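Local structure of FMN-dependent NADH:quinone oxidoreductase 1 (Bacillus anthracis, 3U7I) at residues Thr126-Tyr129 against Ser134-Leu137. The protein probably uses FMN and NADH to reduce electrophilic quinones and to cleave the azo bond of aromatic azo compounds, working as a homodimer. Sequence-based numbering, arbitrary orientation.
Sequences TFKY and SVGL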
loop_
_atom_site.group_PDB
_atom_site.type_symbol
_atom_site.label_atom_id
_atom_site.label_comp_id
_atom_site.label_asym_id
_atom_site.label_seq_id
_atom_site.Cartn_x
_atom_site.Cartn_y
_atom_site.Cartn_z
ATOM N N THR C 126 -11.843 -4.482 -15.624
ATOM C CA THR C 126 -10.914 -5.579 -15.318
ATOM C C THR C 126 -11.535 -6.628 -14.386
ATOM O O THR C 126 -10.999 -7.730 -14.218
ATOM C CB THR C 126 -9.569 -5.060 -14.770
ATOM O OG1 THR C 126 -9.801 -4.309 -13.577
ATOM C CG2 THR C 126 -8.883 -4.154 -15.809
ATOM N N PHE C 127 -12.672 -6.276 -13.790
ATOM C CA PHE C 127 -13.454 -7.206 -12.979
ATOM C C PHE C 127 -14.927 -6.801 -13.019
ATOM O O PHE C 127 -15.267 -5.695 -13.455
ATOM C CB PHE C 127 -12.943 -7.253 -11.524
ATOM C CG PHE C 127 -13.422 -6.106 -10.660
ATOM C CD1 PHE C 127 -14.642 -6.182 -9.993
ATOM C CD2 PHE C 127 -12.642 -4.965 -10.499
ATOM C CE1 PHE C 127 -15.089 -5.131 -9.200
ATOM C CE2 PHE C 127 -13.080 -3.909 -9.698
ATOM C CZ PHE C 127 -14.304 -3.990 -9.053
ATOM N N LYS C 128 -15.802 -7.694 -12.571
ATOM C CA LYS C 128 -17.209 -7.339 -12.469
ATOM C C LYS C 128 -17.848 -7.907 -11.212
ATOM O O LYS C 128 -17.417 -8.937 -10.692
ATOM C CB LYS C 128 -17.987 -7.780 -13.716
ATOM C CG LYS C 128 -18.205 -9.276 -13.831
ATOM C CD LYS C 128 -19.295 -9.566 -14.844
ATOM C CE LYS C 128 -19.436 -11.050 -15.101
ATOM N NZ LYS C 128 -20.696 -11.360 -15.828
ATOM N N TYR C 129 -18.866 -7.212 -10.719
ATOM C CA TYR C 129 -19.640 -7.689 -9.584
ATOM C C TYR C 129 -20.702 -8.679 -10.050
ATOM O O TYR C 129 -21.305 -8.500 -11.108
ATOM C CB TYR C 129 -20.285 -6.517 -8.849
ATOM C CG TYR C 129 -19.281 -5.574 -8.234
ATOM C CD1 TYR C 129 -18.518 -5.958 -7.139
ATOM C CD2 TYR C 129 -19.097 -4.296 -8.743
ATOM C CE1 TYR C 129 -17.592 -5.090 -6.565
ATOM C CE2 TYR C 129 -18.176 -3.419 -8.175
ATOM C CZ TYR C 129 -17.425 -3.822 -7.085
ATOM O OH TYR C 129 -16.508 -2.958 -6.515
ATOM N N SER C 134 -17.707 -11.225 -6.731
ATOM C CA SER C 134 -17.227 -10.646 -7.985
ATOM C C SER C 134 -16.278 -11.612 -8.690
ATOM O O SER C 134 -15.904 -12.649 -8.139
ATOM C CB SER C 134 -16.550 -9.292 -7.756
ATOM O OG SER C 134 -15.523 -9.387 -6.789
ATOM N N VAL C 135 -15.906 -11.268 -9.919
ATOM C CA VAL C 135 -15.028 -12.111 -10.722
ATOM C C VAL C 135 -14.140 -11.237 -11.616
ATOM O O VAL C 135 -14.528 -10.127 -11.989
ATOM C CB VAL C 135 -15.835 -13.161 -11.554
ATOM C CG1 VAL C 135 -16.802 -12.482 -12.511
ATOM C CG2 VAL C 135 -14.902 -14.108 -12.304
ATOM N N GLY C 136 -12.941 -11.728 -11.928
ATOM C CA GLY C 136 -12.017 -11.012 -12.793
ATOM C C GLY C 136 -12.391 -11.183 -14.255
ATOM O O GLY C 136 -12.939 -12.222 -14.643
ATOM N N LEU C 137 -12.102 -10.160 -15.061
ATOM C CA LEU C 137 -12.452 -10.162 -16.481
ATOM C C LEU C 137 -11.262 -10.425 -17.402
ATOM O O LEU C 137 -11.430 -10.554 -18.613
ATOM C CB LEU C 137 -13.123 -8.838 -16.862
ATOM C CG LEU C 137 -14.468 -8.577 -16.197
ATOM C CD1 LEU C 137 -15.082 -7.319 -16.754
ATOM C CD2 LEU C 137 -15.393 -9.771 -16.412
#
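Lys128 and Val135 form the central, hydrogen-bonded pair of a short antiparallel hairpin, whose strands 127-129 and 134-136 run at 164° to each other. Lys128 N donates to Val135 O at 2.8 Å, and Val135 N returns a bond to Lys128 O at 2.9 Å; both donors lie nearly in line with the carbonyl they meet. A third bond, Leu137 N to Thr126 O at 2.8 Å, follows where the strands end, and here the donor stands 49° out of the carbonyl plane, as the chain leaves sheet geometry.

Phe127 and Tyr129 share one face of the hairpin with Ser134. The rim of the Phe127 ring meets a face of the Tyr129 ring, its CE1 lying 3.4 Å above that plane. Ser134 is small enough to fit beside both aromatics: its CB is 3.9 Å from Tyr129 CD1 and lies more loosely near Phe127 CD1. Gly136 adds no side chain to this face. Its non-hydrogen-bonded pairing with Phe127 sets their CA atoms 4.1 Å apart, a spacing matched by Tyr129 and Ser134.

The other face carries Lys128 and Val135. Lys128 CG sits between its backbone N and carbonyl carbon (chi1 72°), and from there the extended chain runs alongside Val135, CG lying 3.7 Å from Val135 CG1. Just past the strand, Leu137 turns toward segment 126-129 and crosses the lysine chain at about a right angle; its CG packs on Phe127 CA at 3.6 Å, while CD2 reaches Lys128 CG. Lysine suits this exposed face because its methylenes give apolar cover while the amine leads away.

Thr126 is buried at the base of this hairpin, which lies within the flavodoxin-like fold between helix 111-120 and strand 143-149 in sequence. Its OG1 hydrogen-bonds Ile120 O and Ile122 N, tying it to the last residue of that helix and the chain just after it. Main-chain bonds thus set the strand register, while apolar contacts add packing on both faces.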